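Local structure of phosphoribosyl-AMP cyclohydrolase (7BGM) at residues A[19-33]-A[84-96]. The protein probably catalyses the second and third steps of histidine biosynthesis, hydrolysing phosphoribosyl-ATP to phosphoribosyl-AMP and then opening the adenine ring of that product. Numbering follows the deposited sequence.
With ZN (zinc ion), chain D.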
# COMPACT_ATOMS: atom_id res chain seq x y z
N ALA A 19 2.23 -16.46 15.63
CA ALA A 19 2.92 -15.71 14.59
C ALA A 19 2.30 -14.31 14.50
O ALA A 19 1.16 -14.09 14.90
CB ALA A 19 2.83 -16.43 13.25
N VAL A 20 3.05 -13.36 13.94
CA VAL A 20 2.51 -12.01 13.72
C VAL A 20 1.59 -12.07 12.51
O VAL A 20 1.94 -12.70 11.50
CB VAL A 20 3.65 -11.01 13.47
CG1 VAL A 20 3.12 -9.67 12.92
CG2 VAL A 20 4.44 -10.78 14.75
N ALA A 21 0.41 -11.47 12.61
CA ALA A 21 -0.51 -11.39 11.48
C ALA A 21 -0.85 -9.94 11.18
O ALA A 21 -1.36 -9.21 12.05
CB ALA A 21 -1.81 -12.18 11.71
N ILE A 22 -0.66 -9.55 9.92
CA ILE A 22 -0.84 -8.17 9.49
C ILE A 22 -1.96 -8.14 8.48
O ILE A 22 -1.92 -8.89 7.49
CB ILE A 22 0.43 -7.60 8.87
CG1 ILE A 22 1.59 -7.75 9.82
CG2 ILE A 22 0.20 -6.15 8.42
CD1 ILE A 22 2.92 -7.51 9.15
N ALA A 23 -3.01 -7.34 8.75
CA ALA A 23 -4.07 -7.17 7.76
C ALA A 23 -3.77 -5.97 6.87
O ALA A 23 -3.49 -4.86 7.37
CB ALA A 23 -5.43 -7.01 8.42
N GLN A 24 -3.90 -6.17 5.55
CA GLN A 24 -3.52 -5.16 4.57
C GLN A 24 -4.62 -5.04 3.53
O GLN A 24 -5.15 -6.06 3.05
CB GLN A 24 -2.17 -5.51 3.90
CG GLN A 24 -1.76 -4.46 2.84
CD GLN A 24 -0.41 -4.73 2.25
OE1 GLN A 24 -0.04 -5.91 2.04
NE2 GLN A 24 0.36 -3.65 1.95
N ASN A 25 -4.98 -3.80 3.18
CA ASN A 25 -6.03 -3.54 2.18
C ASN A 25 -5.56 -4.03 0.80
O ASN A 25 -4.53 -3.58 0.29
CB ASN A 25 -6.33 -2.03 2.17
CG ASN A 25 -7.51 -1.67 1.26
OD1 ASN A 25 -7.55 -2.04 0.09
ND2 ASN A 25 -8.50 -0.96 1.81
N VAL A 26 -6.30 -4.99 0.23
CA VAL A 26 -5.95 -5.61 -1.05
C VAL A 26 -5.95 -4.61 -2.21
O VAL A 26 -5.21 -4.78 -3.20
CB VAL A 26 -6.93 -6.77 -1.35
CG1 VAL A 26 -8.35 -6.27 -1.54
CG2 VAL A 26 -6.45 -7.58 -2.61
N ASP A 27 -6.77 -3.55 -2.11
CA ASP A 27 -6.86 -2.60 -3.22
C ASP A 27 -5.84 -1.48 -3.10
O ASP A 27 -5.36 -0.98 -4.12
CB ASP A 27 -8.26 -2.01 -3.32
CG ASP A 27 -9.27 -2.98 -3.94
OD1 ASP A 27 -8.88 -3.77 -4.85
OD2 ASP A 27 -10.47 -2.93 -3.57
N THR A 28 -5.47 -1.06 -1.87
CA THR A 28 -4.64 0.14 -1.74
C THR A 28 -3.28 -0.11 -1.13
O THR A 28 -2.37 0.72 -1.34
CB THR A 28 -5.31 1.18 -0.86
OG1 THR A 28 -5.37 0.68 0.49
CG2 THR A 28 -6.69 1.48 -1.38
N GLY A 29 -3.13 -1.17 -0.33
CA GLY A 29 -1.89 -1.41 0.39
C GLY A 29 -1.83 -0.81 1.79
O GLY A 29 -0.87 -1.09 2.50
N ALA A 30 -2.83 -0.06 2.24
CA ALA A 30 -2.83 0.44 3.61
C ALA A 30 -2.79 -0.72 4.59
O ALA A 30 -3.52 -1.72 4.44
CB ALA A 30 -4.09 1.29 3.86
N ILE A 31 -1.95 -0.59 5.62
CA ILE A 31 -1.96 -1.56 6.70
C ILE A 31 -3.14 -1.23 7.61
O ILE A 31 -3.23 -0.11 8.14
CB ILE A 31 -0.64 -1.56 7.46
CG1 ILE A 31 0.51 -1.99 6.49
CG2 ILE A 31 -0.70 -2.47 8.68
CD1 ILE A 31 1.93 -1.75 7.00
N LEU A 32 -4.05 -2.19 7.76
CA LEU A 32 -5.27 -1.98 8.53
C LEU A 32 -5.03 -2.15 10.02
O LEU A 32 -5.54 -1.35 10.84
CB LEU A 32 -6.34 -2.97 8.07
CG LEU A 32 -6.66 -2.92 6.56
CD1 LEU A 32 -7.63 -4.03 6.12
CD2 LEU A 32 -7.19 -1.54 6.18
N MET A 33 -4.34 -3.24 10.38
CA MET A 33 -4.13 -3.57 11.80
C MET A 33 -3.09 -4.69 11.84
O MET A 33 -2.85 -5.37 10.84
CB MET A 33 -5.43 -4.04 12.52
CG MET A 33 -5.99 -5.32 11.90
SD MET A 33 -7.39 -6.01 12.80
CE MET A 33 -6.59 -6.68 14.26
N ASP A 84 7.53 -16.63 9.94
CA ASP A 84 6.98 -16.24 11.25
C ASP A 84 6.08 -15.00 11.20
O ASP A 84 5.71 -14.47 12.25
CB ASP A 84 8.11 -16.00 12.27
CG ASP A 84 9.09 -14.92 11.83
OD1 ASP A 84 8.82 -14.20 10.81
OD2 ASP A 84 10.14 -14.80 12.49
N SER A 85 5.73 -14.53 10.00
CA SER A 85 4.95 -13.33 9.78
C SER A 85 3.97 -13.60 8.64
O SER A 85 4.34 -14.22 7.64
CB SER A 85 5.88 -12.17 9.43
OG SER A 85 5.14 -10.98 9.31
N ILE A 86 2.72 -13.20 8.82
CA ILE A 86 1.63 -13.50 7.91
C ILE A 86 0.98 -12.21 7.48
O ILE A 86 0.70 -11.37 8.34
CB ILE A 86 0.59 -14.40 8.60
CG1 ILE A 86 1.30 -15.68 9.08
CG2 ILE A 86 -0.58 -14.67 7.67
CD1 ILE A 86 0.42 -16.61 9.92
N ILE A 87 0.71 -12.06 6.17
CA ILE A 87 -0.19 -11.01 5.69
C ILE A 87 -1.53 -11.62 5.36
O ILE A 87 -1.62 -12.59 4.58
CB ILE A 87 0.36 -10.25 4.46
CG1 ILE A 87 1.71 -9.58 4.77
CG2 ILE A 87 -0.71 -9.19 4.03
CD1 ILE A 87 2.35 -8.89 3.56
N TYR A 88 -2.59 -11.04 5.95
CA TYR A 88 -3.96 -11.26 5.51
C TYR A 88 -4.30 -10.15 4.53
O TYR A 88 -4.51 -8.99 4.94
CB TYR A 88 -4.93 -11.19 6.70
CG TYR A 88 -4.80 -12.22 7.76
CD1 TYR A 88 -4.24 -13.49 7.53
CD2 TYR A 88 -5.33 -11.95 9.03
CE1 TYR A 88 -4.20 -14.44 8.55
CE2 TYR A 88 -5.29 -12.89 10.05
CZ TYR A 88 -4.74 -14.13 9.81
OH TYR A 88 -4.74 -15.05 10.85
N LEU A 89 -4.34 -10.47 3.25
CA LEU A 89 -4.59 -9.45 2.22
C LEU A 89 -6.08 -9.46 1.91
O LEU A 89 -6.61 -10.47 1.44
CB LEU A 89 -3.75 -9.75 0.99
CG LEU A 89 -3.57 -8.63 -0.03
CD1 LEU A 89 -2.82 -7.43 0.54
CD2 LEU A 89 -2.85 -9.18 -1.27
N GLY A 90 -6.77 -8.35 2.20
CA GLY A 90 -8.22 -8.40 2.17
C GLY A 90 -8.90 -7.05 2.02
O GLY A 90 -8.25 -6.01 2.01
N LYS A 91 -10.23 -7.10 1.93
CA LYS A 91 -11.05 -5.93 1.68
C LYS A 91 -11.87 -5.64 2.93
O LYS A 91 -12.72 -6.47 3.30
CB LYS A 91 -11.98 -6.16 0.47
CG LYS A 91 -12.83 -4.92 0.07
CD LYS A 91 -11.94 -3.83 -0.61
CE LYS A 91 -12.76 -2.65 -1.11
NZ LYS A 91 -11.95 -1.59 -1.75
N PRO A 92 -11.70 -4.49 3.58
CA PRO A 92 -12.49 -4.21 4.79
C PRO A 92 -13.89 -3.76 4.44
O PRO A 92 -14.10 -3.05 3.46
CB PRO A 92 -11.72 -3.08 5.48
CG PRO A 92 -10.99 -2.41 4.36
CD PRO A 92 -10.67 -3.48 3.34
N ASP A 93 -14.86 -4.19 5.26
CA ASP A 93 -16.25 -3.73 5.15
C ASP A 93 -16.47 -2.32 5.70
O ASP A 93 -17.54 -1.72 5.46
CB ASP A 93 -17.17 -4.70 5.91
CG ASP A 93 -17.43 -5.98 5.16
OD1 ASP A 93 -17.16 -6.01 3.94
OD2 ASP A 93 -17.94 -6.94 5.78
N GLY A 94 -15.55 -1.82 6.50
CA GLY A 94 -15.67 -0.51 7.12
C GLY A 94 -14.41 -0.24 7.92
O GLY A 94 -13.42 -0.97 7.82
N PRO A 95 -14.40 0.84 8.69
CA PRO A 95 -13.18 1.21 9.42
C PRO A 95 -12.70 0.10 10.35
O PRO A 95 -13.48 -0.55 11.05
CB PRO A 95 -13.60 2.47 10.20
CG PRO A 95 -15.04 2.62 10.02
CD PRO A 95 -15.51 1.78 8.92
N THR A 96 -11.38 -0.12 10.35
CA THR A 96 -10.87 -1.28 11.05
C THR A 96 -10.67 -1.01 12.54
O THR A 96 -10.79 -1.93 13.36
CB THR A 96 -9.55 -1.72 10.40
OG1 THR A 96 -9.80 -2.15 9.04
CG2 THR A 96 -8.87 -2.85 11.19
ZN ZN D . 9.92 -13.22 9.59
O HOH W 1 11.69 -12.59 10.31
O HOH W 2 9.19 -11.51 10.61
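Ile22 and Tyr88 sit at the middle of a parallel strand pair, 19-25 beside 85-92, in which Val20, Ile22 and Gln24 each give an N-H and offer a C=O to the strand beside them, the first bond, Val20 N to Asp84 O, being weak. Ile22 gives its N-H to Ile86 O and takes that of Tyr88 at its own O (Tyr88 N to Ile22 O, 2.7 Å); the same alternation carries on to Val26 N, which approaches Gly90 O from above the carbonyl plane. Tyr88 lays one ring face over Ala21 CB, a CH-pi contact 4.3 Å from the ring centroid, while its hydroxyl bonds Thr52 O.

Gln24 illustrates how an extended side chain can serve two purposes. With CG anti to the backbone N (chi1 179°), it runs alongside Leu89: CB touches both Leu89 CD1 and Ile87 CG2, CG and CD follow Leu89 CD1, and OE1 stops 3.5 Å from Leu89 CD1. NE2 turns back to its own hairpin and donates to Gly29 O (2.9 Å), which lies in the plane of the amide and so fixes its rotation.

At the turn, Asn25 OD1 receives Asp27 N in an Asx turn and Thr28 N as well, while ND2 packs 3.7 Å from Pro92 CD and bonds Glu209. Replaced by alanine, Asn25 would probably leave the N-H groups of Asp27 and Thr28 without this acceptor, Glu209 without one of its donors, and a gap beside Pro92. Asp27 OD2 forms a salt bridge with Lys91 NZ (2.7 Å) through its anti lone pair; OD1 pairs with Arg216 and bonds Ser127 of the second subunit, and Lys91 NZ also pairs with Glu209. Thr96 CG2 lies against Met33 SD and Leu32 O, where AMP binds in this protein.

Asp84 OD1 binds zinc at 1.9 Å with Asp80 and Asp82, next to the start of strand 85-92. Strand 31-37 flanks 19-25 antiparallel, strands 72-74 and 76-80 pair with 85-92, helix 39-48 covers Ile86 and Tyr88, and helix 208-218 packs against Asp27 and Lys91.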